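Local coordinates for hypothetical protein (Staphylococcus aureus subsp. aureus, PDB 1QYI) that is of unknown function but is probably a hydrolase of the HAD superfamily carrying a large helical insertion, at residues A[3-7]-A[290-294]; A[10-16]-A[341-345]; A[92-96]-A[118-122]; A[103-107]-A[161-167]; A[220-225]-A[252-258]. All coordinates share one frame; numbering follows the deposited sequence.

The five contacts fall into two groups that lie on opposite sides of the chain's centre. Contacts 1, 2 and 5 belong to the parallel-sheet domain expected of a HAD-type protein; their centres are about 15 to 18 Å apart and each touches the other two, through F6, F12, L224 and F258 among others. Contacts 3 and 4 lie in the helical part entered after strand 3-6, their centres about 15 Å apart, and touch where F104 of contact 4 meets L93 and I118 of contact 3. Their segments alternate along the chain, whereas contact 5 follows both. Contacts 1 and 2 join the N-terminal strand and its loop to residues about 300 positions later, so the sheet domain is assembled from chain on both sides of the helical insertion in sequence, whose position is consistent with a cap.

Contact 1: A[3-7]-A[290-294]; sequences KILFD and YIAAL
K3 and L5 on strand 3-6 face L294 and Y290 on helix segment 290-294, the two axes coming within 9.2 Å at an angle of 136° between their N-to-C directions. It is a layer contact of the Rossmann-like HAD fold: a helix laid against an inner strand of the parallel sheet, roughly counter to it. The CA atoms of L5 and Y290 are 7.1 Å apart. L5 fills the middle of the interface. Its CG stands anti to the carbonyl carbon (chi1 -43°), which sends CD1 to the helix, 3.4 Å from Y290 CD1, with L294 CD1 close by. While this branch heads into the helix, the Y290 ring extends back past it toward the strand, and L5 CB also rests 3.5 Å from Y290 CE1. The ring thus runs along the strand toward D7, the first aspartate of the segment that resembles the first HAD motif; Y290 OH ends 3.8 Å from D7 CB. F6 is turned to the other side of the sheet, where it meets F12 edge-to-face. At the strand's start K3, which also makes a cation-pi contact with F262, crosses L294: its aliphatic chain lies on the helix backbone, with K3 CE 3.2 Å from L294 O.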
# COMPACT_ATOMS: atom_id res chain seq x y z
N LYS A 3 -8.12 22.18 15.79
CA LYS A 3 -8.24 20.95 15.04
C LYS A 3 -7.04 20.03 15.21
O LYS A 3 -5.92 20.47 15.50
CB LYS A 3 -8.45 21.26 13.56
CG LYS A 3 -9.91 21.26 13.13
CD LYS A 3 -10.07 21.57 11.64
CE LYS A 3 -11.42 21.11 11.11
NZ LYS A 3 -11.51 19.62 11.09
N ILE A 4 -7.28 18.74 15.04
CA ILE A 4 -6.22 17.75 15.16
C ILE A 4 -6.35 16.82 13.96
O ILE A 4 -7.30 16.06 13.86
CB ILE A 4 -6.33 16.97 16.48
CG1 ILE A 4 -5.38 15.78 16.44
CG2 ILE A 4 -7.76 16.55 16.69
CD1 ILE A 4 -5.16 15.15 17.80
N LEU A 5 -5.38 16.90 13.06
CA LEU A 5 -5.39 16.10 11.86
C LEU A 5 -4.60 14.81 12.04
O LEU A 5 -3.41 14.83 12.42
CB LEU A 5 -4.84 16.91 10.69
CG LEU A 5 -5.35 18.35 10.60
CD1 LEU A 5 -4.74 19.02 9.39
CD2 LEU A 5 -6.87 18.38 10.53
N PHE A 6 -5.27 13.69 11.75
CA PHE A 6 -4.71 12.34 11.87
C PHE A 6 -4.32 11.71 10.55
O PHE A 6 -4.88 11.99 9.49
CB PHE A 6 -5.74 11.42 12.53
CG PHE A 6 -5.87 11.62 14.02
CD1 PHE A 6 -4.94 11.04 14.89
CD2 PHE A 6 -6.94 12.35 14.55
CE1 PHE A 6 -5.07 11.19 16.26
CE2 PHE A 6 -7.07 12.50 15.92
CZ PHE A 6 -6.13 11.92 16.78
N ASP A 7 -3.32 10.83 10.62
CA ASP A 7 -2.88 10.07 9.46
C ASP A 7 -3.42 8.67 9.75
O ASP A 7 -3.69 8.36 10.91
CB ASP A 7 -1.35 10.05 9.37
CG ASP A 7 -0.85 9.22 8.21
OD1 ASP A 7 -1.55 9.13 7.18
OD2 ASP A 7 0.26 8.66 8.32
N TYR A 290 -3.59 17.86 3.92
CA TYR A 290 -3.78 18.29 5.29
C TYR A 290 -4.58 19.58 5.30
O TYR A 290 -5.40 19.81 6.19
CB TYR A 290 -2.44 18.49 6.01
CG TYR A 290 -2.00 17.27 6.80
CD1 TYR A 290 -2.83 16.73 7.78
CD2 TYR A 290 -0.79 16.62 6.52
CE1 TYR A 290 -2.48 15.57 8.47
CE2 TYR A 290 -0.42 15.46 7.20
CZ TYR A 290 -1.28 14.93 8.17
OH TYR A 290 -0.94 13.77 8.84
N ILE A 291 -4.36 20.41 4.29
CA ILE A 291 -5.07 21.69 4.17
C ILE A 291 -6.54 21.46 3.82
O ILE A 291 -7.42 22.22 4.24
CB ILE A 291 -4.40 22.58 3.09
CG1 ILE A 291 -2.98 22.92 3.53
CG2 ILE A 291 -5.22 23.84 2.86
CD1 ILE A 291 -2.19 23.80 2.56
N ALA A 292 -6.80 20.40 3.05
CA ALA A 292 -8.15 20.05 2.65
C ALA A 292 -8.91 19.46 3.83
O ALA A 292 -10.11 19.67 3.98
CB ALA A 292 -8.10 19.05 1.51
N ALA A 293 -8.19 18.73 4.68
CA ALA A 293 -8.76 18.10 5.85
C ALA A 293 -9.03 19.13 6.95
O ALA A 293 -9.79 18.87 7.89
CB ALA A 293 -7.83 17.03 6.37
N LEU A 294 -8.41 20.29 6.81
CA LEU A 294 -8.55 21.34 7.81
C LEU A 294 -9.68 22.31 7.49
O LEU A 294 -10.55 22.53 8.32
CB LEU A 294 -7.23 22.09 7.95
CG LEU A 294 -7.00 22.90 9.23
CD1 LEU A 294 -5.51 23.10 9.47
CD2 LEU A 294 -7.72 24.21 9.13

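Contact 2: A[10-16]-A[341-345]; sequences GVFLSEE and TLTGL
T341, the last residue of strand 337-341, sets its CB 4.2 Å from G10 O and so begins the meeting of two loops at the C-terminal ends of the sheet strands. The loop 10-16 follows the stretch that resembles the first HAD motif, leading toward the helical insertion. T343 makes the central bond: its OG1 donates to G10 O at 2.6 Å. The threonine hydroxyl occupies the crowded position between its own N and carbonyl carbon (chi1 37°), and it meets the acceptor from above the carbonyl plane, 37° out of it. The backbone of T343 adds a second, weaker link, G10 CA lying 3.4 Å from T343 O in a CA-H...O contact. G344 then passes G10 closely, their CA atoms 4.2 Å apart; the positive phi of G10 (88°) suits a residue without a side chain. L345 ends the series among carboxylates, its CD1 3.5 Å from E16 OE2 and its CD2 beside E15 OE1, while E16 OE1 forms a salt bridge with R56. The chemistry is therefore uneven: one hydroxyl-to-carbonyl bond anchors the buried end at G10, and toward solvent at L345 there are leucine methyls beside carboxylate oxygens, which probably add little.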
# COMPACT_ATOMS: atom_id res chain seq x y z
N GLY A 10 0.22 3.76 10.17
CA GLY A 10 1.25 4.12 11.12
C GLY A 10 0.67 4.76 12.36
O GLY A 10 1.40 5.08 13.29
N VAL A 11 -0.66 4.95 12.37
CA VAL A 11 -1.35 5.57 13.50
C VAL A 11 -2.50 4.71 14.03
O VAL A 11 -2.49 4.28 15.19
CB VAL A 11 -1.96 6.94 13.09
CG1 VAL A 11 -2.79 7.50 14.24
CG2 VAL A 11 -0.87 7.91 12.70
N PHE A 12 -3.49 4.49 13.17
CA PHE A 12 -4.67 3.71 13.50
C PHE A 12 -4.56 2.30 12.94
O PHE A 12 -4.91 1.32 13.60
CB PHE A 12 -5.91 4.38 12.90
CG PHE A 12 -6.31 5.67 13.58
CD1 PHE A 12 -7.01 5.65 14.80
CD2 PHE A 12 -6.02 6.90 13.00
CE1 PHE A 12 -7.42 6.84 15.41
CE2 PHE A 12 -6.43 8.09 13.60
CZ PHE A 12 -7.14 8.06 14.82
N LEU A 13 -4.08 2.19 11.70
CA LEU A 13 -3.93 0.90 11.03
C LEU A 13 -2.51 0.72 10.51
O LEU A 13 -1.76 1.69 10.38
CB LEU A 13 -4.90 0.83 9.85
CG LEU A 13 -6.35 1.28 10.04
CD1 LEU A 13 -7.03 1.24 8.68
CD2 LEU A 13 -7.09 0.38 11.04
N SER A 14 -2.12 -0.51 10.21
CA SER A 14 -0.79 -0.74 9.67
C SER A 14 -0.93 -1.16 8.22
O SER A 14 -2.05 -1.33 7.73
CB SER A 14 -0.05 -1.81 10.48
OG SER A 14 -0.83 -2.98 10.63
N GLU A 15 0.19 -1.31 7.53
CA GLU A 15 0.18 -1.70 6.12
C GLU A 15 0.43 -3.18 5.89
O GLU A 15 0.44 -3.64 4.74
CB GLU A 15 1.24 -0.90 5.35
CG GLU A 15 0.95 0.58 5.21
CD GLU A 15 2.10 1.32 4.56
OE1 GLU A 15 3.22 1.28 5.11
OE2 GLU A 15 1.88 1.95 3.50
N GLU A 16 0.64 -3.92 6.97
CA GLU A 16 0.92 -5.36 6.92
C GLU A 16 0.04 -6.17 5.97
O GLU A 16 0.54 -6.96 5.17
CB GLU A 16 0.81 -5.97 8.33
CG GLU A 16 1.93 -5.55 9.27
CD GLU A 16 3.30 -5.97 8.76
OE1 GLU A 16 3.51 -7.18 8.50
OE2 GLU A 16 4.17 -5.10 8.64
N THR A 341 4.27 9.63 16.02
CA THR A 341 3.98 8.36 16.68
C THR A 341 5.03 7.33 16.32
O THR A 341 5.60 7.39 15.24
CB THR A 341 2.62 7.80 16.27
OG1 THR A 341 1.68 8.88 16.15
CG2 THR A 341 2.11 6.85 17.34
N LEU A 342 5.29 6.39 17.22
CA LEU A 342 6.30 5.38 16.94
C LEU A 342 5.68 4.06 16.50
O LEU A 342 6.24 2.99 16.72
CB LEU A 342 7.20 5.17 18.16
CG LEU A 342 8.04 6.39 18.51
CD1 LEU A 342 8.94 6.06 19.69
CD2 LEU A 342 8.88 6.80 17.30
N THR A 343 4.52 4.16 15.85
CA THR A 343 3.82 2.98 15.37
C THR A 343 3.93 2.76 13.85
O THR A 343 3.05 2.13 13.23
CB THR A 343 2.34 3.05 15.81
OG1 THR A 343 1.86 4.40 15.75
CG2 THR A 343 2.20 2.53 17.23
N GLY A 344 5.01 3.26 13.25
CA GLY A 344 5.23 3.09 11.82
C GLY A 344 5.91 1.76 11.54
O GLY A 344 6.30 1.05 12.47
N LEU A 345 6.06 1.41 10.26
CA LEU A 345 6.70 0.14 9.90
C LEU A 345 8.11 -0.02 10.49
O LEU A 345 8.57 -1.14 10.70
CB LEU A 345 6.76 -0.01 8.37
CG LEU A 345 5.46 -0.42 7.66
CD1 LEU A 345 4.94 -1.71 8.28
CD2 LEU A 345 4.42 0.69 7.77

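Contact 3: A[92-96]-A[118-122]; sequences ILKKL and ISTNL
An aliphatic cluster of I92, L93, L96, I118 and L122 joins the C-terminal end of helix 77-93 to the short 3-10 turn that follows helix 111-115, within the helical part of the protein and far from the parallel sheet. The chain leaves its helix through a type I beta turn from L93 to L96, and this turn carries L96 round to the second segment. There L96 straddles two partners with its two methyl branches. CD1 lies 3.7 Å from I118 CG2, the two side chains crossing at about a right angle, whereas CD2 presses on the turn itself, 3.7 Å from N121 CB and 3.2 Å from N121 O. I118 in turn divides its own branches. CG2, set anti to the backbone N because CG1 is anti to the carbonyl carbon (chi1 -67°), also meets I92 CG2 at 4.0 Å; CD1 reaches the other way to L93 CD2 at 3.8 Å. L122 CD2 completes the cluster, lying 4.1 Å from L96 CD2 and also near K95 CB and I92 CG2. F104 of helix 98-106 backs both L93 and I118, and F126 lies against I92. Since methyl groups do most of the touching, the two turns are joined by dispersion and by exclusion of water, with shape rather than polar pairing setting how they fit.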
# COMPACT_ATOMS: atom_id res chain seq x y z
N ILE A 92 9.92 -21.14 -14.38
CA ILE A 92 9.11 -22.26 -14.86
C ILE A 92 9.21 -22.33 -16.39
O ILE A 92 9.18 -23.41 -16.98
CB ILE A 92 7.62 -22.10 -14.43
CG1 ILE A 92 7.53 -22.03 -12.91
CG2 ILE A 92 6.78 -23.26 -14.93
CD1 ILE A 92 6.14 -21.77 -12.38
N LEU A 93 9.32 -21.17 -17.04
CA LEU A 93 9.40 -21.12 -18.50
C LEU A 93 10.73 -21.62 -19.05
O LEU A 93 10.81 -21.96 -20.24
CB LEU A 93 9.17 -19.69 -19.00
CG LEU A 93 7.77 -19.16 -18.79
CD1 LEU A 93 7.76 -17.69 -19.12
CD2 LEU A 93 6.78 -19.93 -19.66
N LYS A 94 11.75 -21.68 -18.22
CA LYS A 94 13.06 -22.15 -18.66
C LYS A 94 13.12 -23.67 -18.60
O LYS A 94 14.16 -24.28 -18.84
CB LYS A 94 14.15 -21.53 -17.79
CG LYS A 94 15.56 -21.73 -18.30
CD LYS A 94 16.57 -20.96 -17.46
CE LYS A 94 16.61 -21.47 -16.03
NZ LYS A 94 17.51 -20.65 -15.16
N LYS A 95 11.98 -24.29 -18.28
CA LYS A 95 11.90 -25.75 -18.20
C LYS A 95 11.18 -26.31 -19.42
O LYS A 95 11.15 -27.53 -19.63
CB LYS A 95 11.16 -26.17 -16.92
CG LYS A 95 11.80 -25.68 -15.63
CD LYS A 95 13.05 -26.45 -15.25
CE LYS A 95 12.71 -27.81 -14.64
NZ LYS A 95 12.06 -27.69 -13.29
N LEU A 96 10.59 -25.43 -20.23
CA LEU A 96 9.88 -25.86 -21.44
C LEU A 96 10.80 -25.66 -22.65
O LEU A 96 11.85 -25.02 -22.54
CB LEU A 96 8.60 -25.04 -21.65
CG LEU A 96 7.57 -24.95 -20.52
CD1 LEU A 96 6.37 -24.14 -21.02
CD2 LEU A 96 7.14 -26.33 -20.08
N ILE A 118 0.84 -24.23 -19.38
CA ILE A 118 2.27 -24.40 -19.15
C ILE A 118 2.58 -25.63 -18.32
O ILE A 118 3.52 -26.37 -18.62
CB ILE A 118 2.85 -23.15 -18.45
CG1 ILE A 118 2.78 -21.94 -19.38
CG2 ILE A 118 4.27 -23.40 -18.02
CD1 ILE A 118 3.14 -20.64 -18.72
N SER A 119 1.79 -25.85 -17.27
CA SER A 119 1.97 -26.98 -16.36
C SER A 119 1.87 -28.34 -17.07
O SER A 119 2.52 -29.31 -16.66
CB SER A 119 0.92 -26.89 -15.25
OG SER A 119 1.27 -27.70 -14.13
N THR A 120 1.06 -28.42 -18.12
CA THR A 120 0.88 -29.67 -18.85
C THR A 120 2.12 -30.06 -19.66
O THR A 120 2.27 -31.23 -20.04
CB THR A 120 -0.33 -29.58 -19.81
OG1 THR A 120 -0.06 -28.65 -20.87
CG2 THR A 120 -1.58 -29.12 -19.05
N ASN A 121 3.00 -29.09 -19.92
CA ASN A 121 4.21 -29.33 -20.71
C ASN A 121 5.47 -29.49 -19.87
O ASN A 121 6.58 -29.47 -20.40
CB ASN A 121 4.40 -28.18 -21.70
CG ASN A 121 3.32 -28.14 -22.75
OD1 ASN A 121 2.87 -27.07 -23.15
ND2 ASN A 121 2.91 -29.31 -23.22
N LEU A 122 5.28 -29.64 -18.56
CA LEU A 122 6.39 -29.82 -17.62
C LEU A 122 6.80 -31.28 -17.59
O LEU A 122 6.05 -32.13 -17.12
CB LEU A 122 5.98 -29.38 -16.22
CG LEU A 122 5.91 -27.88 -15.99
CD1 LEU A 122 5.34 -27.60 -14.62
CD2 LEU A 122 7.31 -27.30 -16.13

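Contact 4: A[103-107]-A[161-167]; sequences AFMYQ and VSDATLF
A Met-aromatic contact joins the C-terminal part of helix 98-106 to the loop 161-167, which links helices 144-158 and 172-195 in the helical part of the protein; an Asx turn at D163 shapes the loop. M105, present as selenomethionine, reaches across to F167: its SE is 5.2 Å from the centroid of the ring, 49° off the ring normal, an oblique approach. Bends at chi2 (-81°) and chi3 fold the chain back, so that the terminal methyl CE sits among the loop residues, 4.0 Å from A164 CA and 4.1 Å from V161 CG1. L166 adds a second contact, its CD2 touching M105 SE and the ring of F104; F104 CE2 is 3.7 Å from L166 CD2. F167 also touches S86, L89 and I90, tying the loop to helix 77-93, and F104 ties helix 98-106 to L93 and I118. Y106 meets the loop differently. D163 runs alongside its ring, pointing back toward the helix, the carboxylate plane turned 30° from the ring plane, and D163 OD1 comes to the ring edge near CE1. V161 CG2 lies in the ring plane too, but at the hydroxyl end and on the CE2 side, although its modelled distance to the hydroxyl is too short to be trusted. The other carboxylate oxygen is spent within the loop: D163 OD2 accepts from T165 OG1 at 2.6 Å and from T165 N at 3.3 Å, the bond that defines the Asx turn, both reaching it from the same face of the carboxylate plane.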
# COMPACT_ATOMS: atom_id res chain seq x y z
N ALA A 103 5.33 -19.67 -27.57
CA ALA A 103 3.88 -19.81 -27.61
C ALA A 103 3.26 -18.92 -26.55
O ALA A 103 2.46 -18.03 -26.85
CB ALA A 103 3.48 -21.25 -27.39
N PHE A 104 3.63 -19.17 -25.30
CA PHE A 104 3.12 -18.41 -24.18
C PHE A 104 3.51 -16.94 -24.30
O PHE A 104 2.75 -16.04 -23.91
CB PHE A 104 3.66 -18.99 -22.88
CG PHE A 104 3.42 -18.14 -21.67
CD1 PHE A 104 2.19 -18.16 -21.01
CD2 PHE A 104 4.41 -17.28 -21.20
CE1 PHE A 104 1.95 -17.35 -19.92
CE2 PHE A 104 4.19 -16.45 -20.11
CZ PHE A 104 2.95 -16.49 -19.46
N MSE A 105 4.69 -16.68 -24.85
CA MSE A 105 5.18 -15.31 -24.99
C MSE A 105 4.63 -14.52 -26.17
O MSE A 105 4.67 -13.30 -26.16
CB MSE A 105 6.71 -15.31 -25.08
CG MSE A 105 7.44 -15.93 -23.90
SE MSE A 105 7.63 -14.76 -22.36
CE MSE A 105 8.99 -13.58 -23.07
N TYR A 106 4.11 -15.21 -27.19
CA TYR A 106 3.62 -14.50 -28.37
C TYR A 106 2.23 -14.87 -28.89
O TYR A 106 1.78 -14.34 -29.91
CB TYR A 106 4.65 -14.65 -29.49
CG TYR A 106 6.04 -14.18 -29.10
CD1 TYR A 106 6.31 -12.83 -28.94
CD2 TYR A 106 7.06 -15.10 -28.83
CE1 TYR A 106 7.57 -12.38 -28.53
CE2 TYR A 106 8.33 -14.66 -28.42
CZ TYR A 106 8.57 -13.30 -28.27
OH TYR A 106 9.80 -12.85 -27.84
N GLN A 107 1.54 -15.78 -28.20
CA GLN A 107 0.21 -16.20 -28.62
C GLN A 107 -0.77 -15.03 -28.45
O GLN A 107 -0.66 -14.24 -27.50
CB GLN A 107 -0.26 -17.41 -27.77
CG GLN A 107 -1.12 -18.46 -28.50
CD GLN A 107 -0.32 -19.37 -29.43
OE1 GLN A 107 -0.80 -20.44 -29.84
NE2 GLN A 107 0.89 -18.95 -29.78
N VAL A 161 15.31 -15.15 -25.60
CA VAL A 161 14.44 -14.42 -26.52
C VAL A 161 14.88 -12.96 -26.54
O VAL A 161 15.85 -12.60 -25.87
CB VAL A 161 12.97 -14.53 -26.08
CG1 VAL A 161 12.68 -13.56 -24.94
CG2 VAL A 161 12.07 -14.27 -27.26
N SER A 162 14.19 -12.12 -27.31
CA SER A 162 14.57 -10.72 -27.40
C SER A 162 13.47 -9.73 -27.03
O SER A 162 13.75 -8.59 -26.65
CB SER A 162 15.07 -10.41 -28.82
OG SER A 162 14.10 -10.78 -29.79
N ASP A 163 12.22 -10.17 -27.13
CA ASP A 163 11.08 -9.33 -26.80
C ASP A 163 11.03 -9.07 -25.29
O ASP A 163 11.65 -8.12 -24.80
CB ASP A 163 9.78 -9.99 -27.30
CG ASP A 163 8.66 -8.99 -27.53
OD1 ASP A 163 7.76 -9.27 -28.37
OD2 ASP A 163 8.66 -7.92 -26.88
N ALA A 164 10.33 -9.92 -24.54
CA ALA A 164 10.23 -9.75 -23.09
C ALA A 164 9.38 -8.54 -22.68
O ALA A 164 9.49 -8.07 -21.55
CB ALA A 164 11.63 -9.66 -22.47
N THR A 165 8.54 -8.04 -23.59
CA THR A 165 7.69 -6.89 -23.30
C THR A 165 6.46 -7.31 -22.52
O THR A 165 5.67 -6.47 -22.10
CB THR A 165 7.21 -6.16 -24.59
OG1 THR A 165 6.60 -7.10 -25.48
CG2 THR A 165 8.38 -5.47 -25.28
N LEU A 166 6.31 -8.61 -22.34
CA LEU A 166 5.18 -9.17 -21.61
C LEU A 166 5.37 -8.83 -20.13
O LEU A 166 4.40 -8.72 -19.39
CB LEU A 166 5.16 -10.69 -21.78
CG LEU A 166 3.89 -11.41 -21.36
CD1 LEU A 166 2.81 -11.17 -22.42
CD2 LEU A 166 4.15 -12.90 -21.21
N PHE A 167 6.62 -8.66 -19.73
CA PHE A 167 6.99 -8.32 -18.35
C PHE A 167 7.08 -6.82 -18.11
O PHE A 167 7.53 -6.37 -17.06
CB PHE A 167 8.34 -8.96 -18.00
CG PHE A 167 8.35 -10.46 -18.07
CD1 PHE A 167 7.49 -11.21 -17.28
CD2 PHE A 167 9.22 -11.11 -18.95
CE1 PHE A 167 7.47 -12.60 -17.36
CE2 PHE A 167 9.21 -12.50 -19.04
CZ PHE A 167 8.33 -13.25 -18.25

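Contact 5: A[220-225]-A[252-258]; sequences VKVLLN and LGLLPYF
A Schellman motif at G253 ends helix 242-252, and the 3-10 turn that follows packs against helix 217-229 on one side of the parallel sheet of the HAD-like domain. L224 and Y257 form the centre. The leucine CB stands over one face of the tyrosine ring in a CH-pi contact, 4.2 Å from its centroid and 22° off the normal, while L224 CD1 goes on to Y257 CD2 and to F258 CE2, the latter at 3.9 Å. L234 of strand 233-237 touches L224, Y257 and F258 alike. V220 meets L254 tightly, its CG2 3.3 Å from L254 CD2 where the two side chains cross at about a right angle. K221 has a double role. Its CG lies 3.8 Å from Y257 CE2, and the extended chain beyond (chi2 173°) carries the amine to the end of the neighbouring helix, where NZ donates a weak bond of 3.4 Å to L252 O. A positive group beside the C-terminal carbonyls of a helix is probably favourable electrostatically. Hydrocarbon packing against the sheet thus gives way to an amine at the helix end, and the aliphatic stem of one lysine spans the two.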
# COMPACT_ATOMS: atom_id res chain seq x y z
N VAL A 220 -9.49 3.56 21.46
CA VAL A 220 -9.37 4.79 20.69
C VAL A 220 -10.72 5.48 20.56
O VAL A 220 -10.78 6.69 20.40
CB VAL A 220 -8.78 4.55 19.25
CG1 VAL A 220 -7.65 3.55 19.30
CG2 VAL A 220 -9.87 4.12 18.30
N LYS A 221 -11.81 4.71 20.64
CA LYS A 221 -13.13 5.30 20.53
C LYS A 221 -13.40 6.21 21.73
O LYS A 221 -14.23 7.11 21.65
CB LYS A 221 -14.21 4.22 20.46
CG LYS A 221 -14.39 3.57 19.10
CD LYS A 221 -15.35 2.39 19.21
CE LYS A 221 -15.63 1.75 17.85
NZ LYS A 221 -16.39 0.47 17.98
N VAL A 222 -12.71 5.95 22.84
CA VAL A 222 -12.86 6.77 24.05
C VAL A 222 -11.95 8.00 23.95
O VAL A 222 -12.30 9.08 24.41
CB VAL A 222 -12.47 5.98 25.32
CG1 VAL A 222 -12.56 6.90 26.54
CG2 VAL A 222 -13.38 4.78 25.51
N LEU A 223 -10.78 7.80 23.35
CA LEU A 223 -9.82 8.88 23.16
C LEU A 223 -10.37 9.91 22.19
O LEU A 223 -10.29 11.11 22.43
CB LEU A 223 -8.50 8.32 22.62
CG LEU A 223 -7.52 9.26 21.91
CD1 LEU A 223 -7.02 10.34 22.87
CD2 LEU A 223 -6.36 8.45 21.35
N LEU A 224 -10.93 9.43 21.08
CA LEU A 224 -11.50 10.33 20.07
C LEU A 224 -12.69 11.08 20.65
O LEU A 224 -12.86 12.28 20.42
CB LEU A 224 -11.93 9.54 18.84
CG LEU A 224 -10.80 8.86 18.08
CD1 LEU A 224 -11.37 8.07 16.91
CD2 LEU A 224 -9.80 9.90 17.61
N ASN A 225 -13.52 10.36 21.40
CA ASN A 225 -14.70 10.92 22.03
C ASN A 225 -14.32 12.05 23.00
O ASN A 225 -14.90 13.12 22.96
CB ASN A 225 -15.45 9.81 22.78
CG ASN A 225 -16.85 10.23 23.19
OD1 ASN A 225 -17.64 10.72 22.38
ND2 ASN A 225 -17.17 10.03 24.46
N LEU A 252 -14.91 -0.57 11.33
CA LEU A 252 -14.35 -0.52 12.69
C LEU A 252 -15.13 0.33 13.68
O LEU A 252 -14.99 0.16 14.89
CB LEU A 252 -12.91 -0.05 12.63
CG LEU A 252 -11.95 -0.96 11.88
CD1 LEU A 252 -10.65 -0.23 11.61
CD2 LEU A 252 -11.70 -2.23 12.69
N GLY A 253 -15.93 1.26 13.17
CA GLY A 253 -16.70 2.13 14.04
C GLY A 253 -15.97 3.41 14.42
O GLY A 253 -16.25 4.02 15.45
N LEU A 254 -15.03 3.84 13.58
CA LEU A 254 -14.28 5.05 13.86
C LEU A 254 -14.80 6.21 13.03
O LEU A 254 -14.73 7.37 13.44
CB LEU A 254 -12.79 4.83 13.56
CG LEU A 254 -12.12 3.68 14.31
CD1 LEU A 254 -10.71 3.48 13.78
CD2 LEU A 254 -12.10 3.96 15.81
N LEU A 255 -15.35 5.89 11.87
CA LEU A 255 -15.88 6.90 10.96
C LEU A 255 -16.77 7.95 11.63
O LEU A 255 -16.65 9.13 11.35
CB LEU A 255 -16.65 6.22 9.82
CG LEU A 255 -16.85 7.09 8.59
CD1 LEU A 255 -15.49 7.48 8.03
CD2 LEU A 255 -17.66 6.32 7.56
N PRO A 256 -17.68 7.52 12.52
CA PRO A 256 -18.56 8.48 13.20
C PRO A 256 -17.85 9.65 13.92
O PRO A 256 -18.49 10.65 14.25
CB PRO A 256 -19.35 7.60 14.16
CG PRO A 256 -19.51 6.33 13.36
CD PRO A 256 -18.11 6.14 12.79
N TYR A 257 -16.55 9.51 14.14
CA TYR A 257 -15.75 10.55 14.81
C TYR A 257 -15.04 11.47 13.82
O TYR A 257 -14.27 12.34 14.23
CB TYR A 257 -14.69 9.91 15.70
CG TYR A 257 -15.26 9.02 16.77
CD1 TYR A 257 -15.90 9.56 17.89
CD2 TYR A 257 -15.16 7.64 16.67
CE1 TYR A 257 -16.45 8.75 18.87
CE2 TYR A 257 -15.70 6.81 17.64
CZ TYR A 257 -16.34 7.36 18.74
OH TYR A 257 -16.88 6.52 19.68
N PHE A 258 -15.32 11.28 12.54
CA PHE A 258 -14.70 12.09 11.50
C PHE A 258 -15.74 12.55 10.49
O PHE A 258 -16.40 11.72 9.86
CB PHE A 258 -13.64 11.27 10.76
CG PHE A 258 -12.55 10.75 11.65
CD1 PHE A 258 -11.41 11.49 11.88
CD2 PHE A 258 -12.68 9.51 12.27
CE1 PHE A 258 -10.40 11.01 12.70
CE2 PHE A 258 -11.68 9.02 13.09
CZ PHE A 258 -10.54 9.78 13.31